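373aa long hypothetical citrate synthase (Sulfolobus tokodaii, PDB 1VGP) is a hypothetical citrate synthase, a mostly helical protein of the citrate synthase family that assembles as a dimer of two identical chains. Local coordinates at residues Q90-L95 with F326-F331; I141-K146 with L154-G159; S148-F153 with A169-L174. All coordinates share one frame; numbering follows the deposited sequence.

Interaction 1. Residues Q90-L95 with F326-F331; sequences QPMDIL and FFPAVF
Pro91 and Met92, in the first turn of helix 91-105, lie against Phe326 and Ala329 of segment 326-331; the short axes of 91-95 and 327-331 approach to 9.1 Å and run in roughly the same direction, 37° apart. Pro91 stands over the Phe326 ring. Its CG sits above the middle of one face, 3.7 Å from the ring centroid and 9° off the normal, in a CH-pi contact, while CB of the same proline leans over the CD1-CE1 side. The two side chains run at about a right angle to each other, and Pro91 presents its CB-CG side to the face of the phenyl ring. Although the CB of Phe326 points away from helix 91-95, its ring comes back to meet Pro91.

Met92 reaches the other helix with its sulfur. CG lies anti to the carbonyl carbon (chi1 -77°), and the chain bends at chi2, bringing SD to 3.6 Å from the backbone N of Ala329 and to 4.0 Å from CB of Pro328. One turn further on, Leu95 brings CD2 to 4.2 Å from Ala329 CB. The small methyl of Ala329 is thus met by Pro91, Met92 and Leu95 together, and lets the larger side chains approach the backbone of helix 327-346. Beyond the contact, Leu95 also packs on Phe124 and Ile127 of helix 113-135, and Asp93 forms a salt bridge with Lys211. Ile94 meets Ile104 of the second subunit, which places helix 91-105 beside the dimer partner.

With no hydrogen bond between the two segments in this largely buried contact, the helices are held together here by the fit of apolar groups rather than by directed polar bonds.

Interaction 2. Residues I141-K146 with L154-G159; sequences IEPDPK and LYMLYG
Ile141 and Tyr155 make a CH-pi contact between loop 141-146 and the C-terminal half of helix 149-158. The CD1 methyl of Ile141 lies over one face of the phenol ring, 3.5 Å from its centroid and 22° off the normal, displaced toward the rim on the CZ-CE2 side. Two torsions bring the groups together: CG1 of Ile141 is anti to its backbone N (chi1 165°), extending the ethyl branch to the ring, and CG of Tyr155 is likewise anti to its own N, turning the ring out to the loop.

Two further contacts are apolar. SD of Met156, carried outward by a chain extended at chi2, comes to 3.6 Å from CB of Pro143, whose ring also rests on Arg72 and Tyr73. Separately, CG1 of Ile141 passes 4.2 Å from CA of Gly159.

Contacts of mixed polarity complete the interface. The other branch of Ile141, CG2, approaches the carbonyl O of Met156. On the loop side of Tyr155, the carbonyl O of Glu142 and CB of Asp144 both approach CE2, the latter at 3.5 Å, and the Asp144 carboxylate is turned about 70° from the ring plane. Asp144 OD1 also accepts a weak hydrogen bond from Lys146 N, 3.1 Å away, within the loop. No hydrogen bond links the two segments.

Gly159 leaves the helix with positive phi, where a side chain would press on the preceding carbonyl oxygen; its N still bonds to Tyr155 O. The contact lays the loop that links helices 113-135 and 149-158 against the last turns of the second helix, which this glycine ends, within the mostly helical citrate synthase fold.

Interaction 3. Residues S148-F153 with A169-L174; sequences SHSENF and AMDVTL
Ser150 and Asp171 form a buried polar link at the point where helices 149-158 and 164-175 cross. Ser150 OG donates a hydrogen bond to Asp171 OD1 over 2.6 Å, using the anti lone pair, the one directed away from OD2. The serine hydroxyl is anti to its own carbonyl carbon (chi1 -65°), and CG of Asp171 is anti to its backbone N, which brings the carboxylate round to the neighbouring helix. OD1 also accepts from Phe43 N, so two donors grip this oxygen; such a setting would be expected to stabilise the carboxylate form.

Apolar groups continue the interface. Met170 bends at chi2 and sets its CE methyl 3.4 Å from CD2 of Phe153, approaching the ring obliquely. Its sulfur lies 5.3 Å from the ring centroid, making a Met-aromatic contact. Leu174 CD1 reaches the edges of two rings, 4.0 Å from CD2 of His149 and a little farther from CD2 of Phe153, and also touches the serine hydroxyl. The His149 ring is stacked with Phe43 as well.

The short axes pass 8.6 Å apart at 115°. At the crossing the CA atoms of Ser150 and Asp171 approach to 5.1 Å, a close approach consistent with the small serine side chain. This is steeply crossed helix-helix packing within the all-helical core of a citrate synthase fold.

Interactions 2 and 3 share helix 149-158, one using its C-terminal half and the other its beginning, and their centres lie 12 Å apart. Asn152 OD1 is a probable hydrogen-bond partner of Asp144 N at 2.9 Å, tying loop 141-146 to the segment that crosses helix 164-175; Leu154 CD2 also packs on Met170 SD. Interaction 1, centred about 17 Å from interaction 3, meets it through helix 327-346: Val330 CG1 lies 3.6 Å from Met170 CE. Interactions 1 and 2 do not touch, their nearest atoms being about 6 Å apart. Together the three contacts run from the buried middle of the chain, beside the second subunit, toward its periphery.

Interaction 1. Residues Q90-L95 with F326-F331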
loop_
_atom_site.group_PDB
_atom_site.type_symbol
_atom_site.label_atom_id
_atom_site.label_comp_id
_atom_site.label_asym_id
_atom_site.label_seq_id
_atom_site.Cartn_x
_atom_site.Cartn_y
_atom_site.Cartn_z
ATOM N N GLN A 90 -11.397 13.076 -2.084
ATOM C CA GLN A 90 -10.667 12.751 -3.306
ATOM C C GLN A 90 -11.122 11.409 -3.862
ATOM O O GLN A 90 -11.088 10.397 -3.164
ATOM C CB GLN A 90 -9.167 12.697 -3.017
ATOM C CG GLN A 90 -8.555 14.042 -2.654
ATOM C CD GLN A 90 -7.089 13.930 -2.270
ATOM O OE1 GLN A 90 -6.319 13.219 -2.915
ATOM N NE2 GLN A 90 -6.696 14.638 -1.212
ATOM N N PRO A 91 -11.563 11.381 -5.133
ATOM C CA PRO A 91 -11.997 10.107 -5.732
ATOM C C PRO A 91 -10.997 8.950 -5.547
ATOM O O PRO A 91 -11.403 7.802 -5.395
ATOM C CB PRO A 91 -12.227 10.469 -7.203
ATOM C CG PRO A 91 -12.587 11.925 -7.164
ATOM C CD PRO A 91 -11.782 12.526 -6.046
ATOM N N MET A 92 -9.698 9.253 -5.550
ATOM C CA MET A 92 -8.684 8.225 -5.295
ATOM C C MET A 92 -8.826 7.631 -3.906
ATOM O O MET A 92 -8.749 6.416 -3.735
ATOM C CB MET A 92 -7.270 8.792 -5.442
ATOM C CG MET A 92 -6.819 8.977 -6.878
ATOM S SD MET A 92 -7.059 7.537 -7.948
ATOM C CE MET A 92 -5.420 6.770 -7.846
ATOM N N ASP A 93 -9.031 8.490 -2.914
ATOM C CA ASP A 93 -9.218 8.017 -1.545
ATOM C C ASP A 93 -10.519 7.224 -1.426
ATOM O O ASP A 93 -10.609 6.267 -0.647
ATOM C CB ASP A 93 -9.235 9.195 -0.573
ATOM C CG ASP A 93 -7.936 9.979 -0.579
ATOM O OD1 ASP A 93 -6.903 9.445 -1.038
ATOM O OD2 ASP A 93 -7.955 11.141 -0.122
ATOM N N ILE A 94 -11.522 7.608 -2.202
ATOM C CA ILE A 94 -12.742 6.820 -2.239
ATOM C C ILE A 94 -12.397 5.433 -2.760
ATOM O O ILE A 94 -12.765 4.418 -2.162
ATOM C CB ILE A 94 -13.817 7.467 -3.158
ATOM C CG1 ILE A 94 -14.313 8.769 -2.533
ATOM C CG2 ILE A 94 -14.991 6.515 -3.346
ATOM C CD1 ILE A 94 -14.801 8.604 -1.099
ATOM N N LEU A 95 -11.674 5.405 -3.874
ATOM C CA LEU A 95 -11.335 4.160 -4.538
ATOM C C LEU A 95 -10.501 3.258 -3.615
ATOM O O LEU A 95 -10.737 2.047 -3.514
ATOM C CB LEU A 95 -10.567 4.466 -5.826
ATOM C CG LEU A 95 -10.506 3.350 -6.875
ATOM C CD1 LEU A 95 -11.918 2.884 -7.219
ATOM C CD2 LEU A 95 -9.798 3.867 -8.119
ATOM N N PHE A 326 -11.433 13.113 -11.208
ATOM C CA PHE A 326 -11.759 11.709 -11.427
ATOM C C PHE A 326 -10.807 11.062 -12.423
ATOM O O PHE A 326 -10.794 9.845 -12.569
ATOM C CB PHE A 326 -13.192 11.588 -11.938
ATOM C CG PHE A 326 -14.207 11.457 -10.849
ATOM C CD1 PHE A 326 -14.602 10.205 -10.403
ATOM C CD2 PHE A 326 -14.763 12.589 -10.254
ATOM C CE1 PHE A 326 -15.538 10.076 -9.381
ATOM C CE2 PHE A 326 -15.701 12.468 -9.230
ATOM C CZ PHE A 326 -16.090 11.209 -8.792
ATOM N N PHE A 327 -10.018 11.881 -13.109
ATOM C CA PHE A 327 -9.147 11.378 -14.169
ATOM C C PHE A 327 -8.209 10.267 -13.672
ATOM O O PHE A 327 -8.146 9.191 -14.266
ATOM C CB PHE A 327 -8.325 12.524 -14.782
ATOM C CG PHE A 327 -9.150 13.544 -15.535
ATOM C CD1 PHE A 327 -8.552 14.689 -16.053
ATOM C CD2 PHE A 327 -10.520 13.366 -15.726
ATOM C CE1 PHE A 327 -9.304 15.633 -16.749
ATOM C CE2 PHE A 327 -11.277 14.312 -16.425
ATOM C CZ PHE A 327 -10.665 15.445 -16.933
ATOM N N PRO A 328 -7.476 10.515 -12.568
ATOM C CA PRO A 328 -6.598 9.472 -12.019
ATOM C C PRO A 328 -7.315 8.166 -11.704
ATOM O O PRO A 328 -6.772 7.078 -11.919
ATOM C CB PRO A 328 -6.008 10.114 -10.759
ATOM C CG PRO A 328 -6.898 11.275 -10.460
ATOM C CD PRO A 328 -7.365 11.766 -11.797
ATOM N N ALA A 329 -8.537 8.273 -11.187
ATOM C CA ALA A 329 -9.322 7.091 -10.829
ATOM C C ALA A 329 -9.782 6.270 -12.046
ATOM O O ALA A 329 -9.857 5.043 -11.966
ATOM C CB ALA A 329 -10.520 7.512 -9.990
ATOM N N VAL A 330 -10.098 6.947 -13.156
ATOM C CA VAL A 330 -10.356 6.263 -14.431
ATOM C C VAL A 330 -9.075 5.608 -14.971
ATOM O O VAL A 330 -9.114 4.499 -15.510
ATOM C CB VAL A 330 -10.921 7.243 -15.506
ATOM C CG1 VAL A 330 -11.349 6.476 -16.757
ATOM C CG2 VAL A 330 -12.106 8.019 -14.938
ATOM N N PHE A 331 -7.950 6.303 -14.819
ATOM C CA PHE A 331 -6.632 5.718 -15.026
ATOM C C PHE A 331 -6.544 4.395 -14.251
ATOM O O PHE A 331 -6.202 3.343 -14.808
ATOM C CB PHE A 331 -5.575 6.709 -14.526
ATOM C CG PHE A 331 -4.156 6.380 -14.929
ATOM C CD1 PHE A 331 -3.700 5.069 -14.988
ATOM C CD2 PHE A 331 -3.261 7.407 -15.216
ATOM C CE1 PHE A 331 -2.377 4.782 -15.328
ATOM C CE2 PHE A 331 -1.944 7.128 -15.555
ATOM C CZ PHE A 331 -1.504 5.811 -15.610
#

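Interaction 2. Residues I141-K146 with L154-G159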
loop_
_atom_site.group_PDB
_atom_site.type_symbol
_atom_site.label_atom_id
_atom_site.label_comp_id
_atom_site.label_asym_id
_atom_site.label_seq_id
_atom_site.Cartn_x
_atom_site.Cartn_y
_atom_site.Cartn_z
ATOM N N ILE A 141 -26.834 4.604 -10.395
ATOM C CA ILE A 141 -27.490 3.920 -11.477
ATOM C C ILE A 141 -26.670 2.658 -11.707
ATOM O O ILE A 141 -25.467 2.739 -11.940
ATOM C CB ILE A 141 -27.527 4.843 -12.731
ATOM C CG1 ILE A 141 -27.882 4.041 -13.984
ATOM C CG2 ILE A 141 -26.211 5.582 -12.857
ATOM C CD1 ILE A 141 -26.702 3.431 -14.686
ATOM N N GLU A 142 -27.315 1.497 -11.604
ATOM C CA GLU A 142 -26.613 0.218 -11.463
ATOM C C GLU A 142 -25.969 -0.292 -12.750
ATOM O O GLU A 142 -26.352 0.098 -13.852
ATOM C CB GLU A 142 -27.579 -0.858 -10.954
ATOM C CG GLU A 142 -28.037 -0.641 -9.532
ATOM C CD GLU A 142 -29.151 -1.589 -9.135
ATOM O OE1 GLU A 142 -29.235 -2.694 -9.719
ATOM O OE2 GLU A 142 -29.945 -1.225 -8.236
ATOM N N PRO A 143 -24.979 -1.184 -12.624
ATOM C CA PRO A 143 -24.387 -1.728 -13.840
ATOM C C PRO A 143 -25.377 -2.596 -14.593
ATOM O O PRO A 143 -26.150 -3.338 -13.991
ATOM C CB PRO A 143 -23.188 -2.518 -13.331
ATOM C CG PRO A 143 -23.564 -2.898 -11.952
ATOM C CD PRO A 143 -24.328 -1.720 -11.419
ATOM N N ASP A 144 -25.331 -2.487 -15.919
ATOM C CA ASP A 144 -26.202 -3.207 -16.849
ATOM C C ASP A 144 -25.410 -4.418 -17.341
ATOM O O ASP A 144 -24.460 -4.268 -18.100
ATOM C CB ASP A 144 -26.513 -2.271 -18.003
ATOM C CG ASP A 144 -27.604 -2.789 -18.922
ATOM O OD1 ASP A 144 -27.616 -4.005 -19.232
ATOM O OD2 ASP A 144 -28.440 -1.949 -19.338
ATOM N N PRO A 145 -25.795 -5.637 -16.926
ATOM C CA PRO A 145 -24.946 -6.775 -17.297
ATOM C C PRO A 145 -24.907 -6.999 -18.804
ATOM O O PRO A 145 -23.948 -7.557 -19.340
ATOM C CB PRO A 145 -25.584 -7.942 -16.560
ATOM C CG PRO A 145 -27.030 -7.580 -16.545
ATOM C CD PRO A 145 -27.051 -6.086 -16.296
ATOM N N LYS A 146 -25.955 -6.552 -19.483
ATOM C CA LYS A 146 -26.059 -6.697 -20.928
ATOM C C LYS A 146 -24.944 -5.966 -21.684
ATOM O O LYS A 146 -24.561 -6.381 -22.771
ATOM C CB LYS A 146 -27.423 -6.180 -21.407
ATOM C CG LYS A 146 -28.577 -7.161 -21.225
ATOM C CD LYS A 146 -29.368 -6.876 -19.948
ATOM C CE LYS A 146 -30.436 -7.944 -19.694
ATOM N NZ LYS A 146 -29.901 -9.334 -19.818
ATOM N N LEU A 154 -19.556 4.293 -19.156
ATOM C CA LEU A 154 -20.178 5.563 -19.516
ATOM C C LEU A 154 -21.672 5.549 -19.197
ATOM O O LEU A 154 -22.247 6.565 -18.781
ATOM C CB LEU A 154 -19.964 5.847 -21.003
ATOM C CG LEU A 154 -18.514 6.039 -21.442
ATOM C CD1 LEU A 154 -18.485 6.597 -22.863
ATOM C CD2 LEU A 154 -17.798 6.976 -20.473
ATOM N N TYR A 155 -22.292 4.388 -19.390
ATOM C CA TYR A 155 -23.680 4.197 -19.006
ATOM C C TYR A 155 -23.932 4.598 -17.554
ATOM O O TYR A 155 -24.827 5.406 -17.274
ATOM C CB TYR A 155 -24.096 2.738 -19.207
ATOM C CG TYR A 155 -25.430 2.410 -18.568
ATOM C CD1 TYR A 155 -26.565 3.177 -18.842
ATOM C CD2 TYR A 155 -25.550 1.351 -17.669
ATOM C CE1 TYR A 155 -27.786 2.897 -18.234
ATOM C CE2 TYR A 155 -26.765 1.062 -17.056
ATOM C CZ TYR A 155 -27.879 1.835 -17.341
ATOM O OH TYR A 155 -29.076 1.548 -16.732
ATOM N N MET A 156 -23.151 4.025 -16.637
ATOM C CA MET A 156 -23.352 4.263 -15.210
ATOM C C MET A 156 -23.009 5.698 -14.840
ATOM O O MET A 156 -23.342 6.158 -13.758
ATOM C CB MET A 156 -22.500 3.310 -14.371
ATOM C CG MET A 156 -22.774 1.839 -14.598
ATOM S SD MET A 156 -21.852 0.812 -13.429
ATOM C CE MET A 156 -20.206 0.847 -14.134
ATOM N N LEU A 157 -22.336 6.403 -15.739
ATOM C CA LEU A 157 -21.986 7.793 -15.489
ATOM C C LEU A 157 -23.119 8.686 -15.958
ATOM O O LEU A 157 -23.578 9.564 -15.219
ATOM C CB LEU A 157 -20.680 8.159 -16.217
ATOM C CG LEU A 157 -19.785 9.231 -15.600
ATOM C CD1 LEU A 157 -20.350 10.591 -15.914
ATOM C CD2 LEU A 157 -19.689 9.046 -14.094
ATOM N N TYR A 158 -23.583 8.455 -17.187
ATOM C CA TYR A 158 -24.623 9.302 -17.787
ATOM C C TYR A 158 -26.042 8.905 -17.330
ATOM O O TYR A 158 -26.937 9.747 -17.261
ATOM C CB TYR A 158 -24.581 9.223 -19.319
ATOM C CG TYR A 158 -23.243 9.409 -20.014
ATOM C CD1 TYR A 158 -22.247 10.239 -19.496
ATOM C CD2 TYR A 158 -23.015 8.800 -21.255
ATOM C CE1 TYR A 158 -21.057 10.455 -20.204
ATOM C CE2 TYR A 158 -21.842 9.008 -21.965
ATOM C CZ TYR A 158 -20.863 9.839 -21.438
ATOM O OH TYR A 158 -19.701 10.047 -22.158
ATOM N N GLY A 159 -26.251 7.623 -17.051
ATOM C CA GLY A 159 -27.604 7.150 -16.848
ATOM C C GLY A 159 -28.251 6.643 -18.125
ATOM O O GLY A 159 -29.254 5.935 -18.083
#

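Interaction 3. Residues S148-F153 with A169-L174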
loop_
_atom_site.group_PDB
_atom_site.type_symbol
_atom_site.label_atom_id
_atom_site.label_comp_id
_atom_site.label_asym_id
_atom_site.label_seq_id
_atom_site.Cartn_x
_atom_site.Cartn_y
_atom_site.Cartn_z
ATOM N N SER A 148 -21.148 -4.083 -22.571
ATOM C CA SER A 148 -19.722 -4.400 -22.500
ATOM C C SER A 148 -19.034 -3.402 -21.572
ATOM O O SER A 148 -19.602 -2.359 -21.247
ATOM C CB SER A 148 -19.098 -4.321 -23.888
ATOM O OG SER A 148 -19.186 -2.997 -24.400
ATOM N N HIS A 149 -17.814 -3.730 -21.161
ATOM C CA HIS A 149 -17.144 -3.029 -20.072
ATOM C C HIS A 149 -17.167 -1.518 -20.246
ATOM O O HIS A 149 -17.646 -0.793 -19.375
ATOM C CB HIS A 149 -15.687 -3.499 -19.959
ATOM C CG HIS A 149 -14.973 -2.954 -18.765
ATOM N ND1 HIS A 149 -14.980 -3.590 -17.541
ATOM C CD2 HIS A 149 -14.272 -1.811 -18.592
ATOM C CE1 HIS A 149 -14.315 -2.859 -16.665
ATOM N NE2 HIS A 149 -13.876 -1.774 -17.276
ATOM N N SER A 150 -16.649 -1.046 -21.378
ATOM C CA SER A 150 -16.444 0.382 -21.591
ATOM C C SER A 150 -17.740 1.141 -21.805
ATOM O O SER A 150 -17.880 2.273 -21.347
ATOM C CB SER A 150 -15.518 0.605 -22.782
ATOM O OG SER A 150 -14.228 0.105 -22.494
ATOM N N GLU A 151 -18.684 0.523 -22.504
ATOM C CA GLU A 151 -19.992 1.128 -22.690
ATOM C C GLU A 151 -20.676 1.292 -21.338
ATOM O O GLU A 151 -21.253 2.352 -21.045
ATOM C CB GLU A 151 -20.856 0.265 -23.604
ATOM C CG GLU A 151 -22.037 1.016 -24.202
ATOM C CD GLU A 151 -23.030 0.106 -24.902
ATOM O OE1 GLU A 151 -23.977 0.641 -25.516
ATOM O OE2 GLU A 151 -22.873 -1.135 -24.841
ATOM N N ASN A 152 -20.595 0.253 -20.509
ATOM C CA ASN A 152 -21.270 0.256 -19.213
ATOM C C ASN A 152 -20.689 1.318 -18.283
ATOM O O ASN A 152 -21.413 1.922 -17.490
ATOM C CB ASN A 152 -21.162 -1.121 -18.556
ATOM C CG ASN A 152 -21.824 -1.164 -17.184
ATOM O OD1 ASN A 152 -23.044 -1.041 -17.070
ATOM N ND2 ASN A 152 -21.023 -1.328 -16.140
ATOM N N PHE A 153 -19.382 1.543 -18.386
ATOM C CA PHE A 153 -18.748 2.601 -17.613
ATOM C C PHE A 153 -19.448 3.923 -17.887
ATOM O O PHE A 153 -19.896 4.592 -16.965
ATOM C CB PHE A 153 -17.254 2.717 -17.967
ATOM C CG PHE A 153 -16.399 3.286 -16.858
ATOM C CD1 PHE A 153 -16.918 4.201 -15.951
ATOM C CD2 PHE A 153 -15.064 2.919 -16.737
ATOM C CE1 PHE A 153 -16.118 4.741 -14.941
ATOM C CE2 PHE A 153 -14.262 3.459 -15.728
ATOM C CZ PHE A 153 -14.785 4.366 -14.834
ATOM N N ALA A 169 -14.077 5.372 -27.864
ATOM C CA ALA A 169 -13.062 6.245 -27.306
ATOM C C ALA A 169 -12.749 5.840 -25.877
ATOM O O ALA A 169 -11.585 5.771 -25.481
ATOM C CB ALA A 169 -13.540 7.692 -27.351
ATOM N N MET A 170 -13.787 5.567 -25.099
ATOM C CA MET A 170 -13.574 5.133 -23.729
ATOM C C MET A 170 -12.773 3.837 -23.747
ATOM O O MET A 170 -11.808 3.674 -22.997
ATOM C CB MET A 170 -14.916 4.917 -23.026
ATOM C CG MET A 170 -14.787 4.523 -21.560
ATOM S SD MET A 170 -14.032 5.813 -20.539
ATOM C CE MET A 170 -13.581 4.875 -19.136
ATOM N N ASP A 171 -13.179 2.926 -24.623
ATOM C CA ASP A 171 -12.593 1.601 -24.673
ATOM C C ASP A 171 -11.114 1.681 -25.058
ATOM O O ASP A 171 -10.245 1.066 -24.420
ATOM C CB ASP A 171 -13.350 0.735 -25.689
ATOM C CG ASP A 171 -13.034 -0.744 -25.542
ATOM O OD1 ASP A 171 -13.293 -1.286 -24.458
ATOM O OD2 ASP A 171 -12.522 -1.363 -26.493
ATOM N N VAL A 172 -10.822 2.447 -26.103
ATOM C CA VAL A 172 -9.452 2.549 -26.543
ATOM C C VAL A 172 -8.654 3.296 -25.475
ATOM O O VAL A 172 -7.499 2.964 -25.222
ATOM C CB VAL A 172 -9.358 3.257 -27.916
ATOM C CG1 VAL A 172 -10.176 4.507 -27.900
ATOM C CG2 VAL A 172 -7.919 3.587 -28.245
ATOM N N THR A 173 -9.273 4.273 -24.821
ATOM C CA THR A 173 -8.578 5.038 -23.790
ATOM C C THR A 173 -8.151 4.145 -22.633
ATOM O O THR A 173 -7.025 4.253 -22.118
ATOM C CB THR A 173 -9.449 6.172 -23.213
ATOM O OG1 THR A 173 -9.783 7.109 -24.240
ATOM C CG2 THR A 173 -8.694 6.900 -22.108
ATOM N N LEU A 174 -9.051 3.263 -22.211
ATOM C CA LEU A 174 -8.719 2.341 -21.126
ATOM C C LEU A 174 -7.654 1.343 -21.579
ATOM O O LEU A 174 -6.764 1.002 -20.805
ATOM C CB LEU A 174 -9.969 1.591 -20.657
ATOM C CG LEU A 174 -11.080 2.413 -19.997
ATOM C CD1 LEU A 174 -12.185 1.479 -19.572
ATOM C CD2 LEU A 174 -10.541 3.182 -18.808
#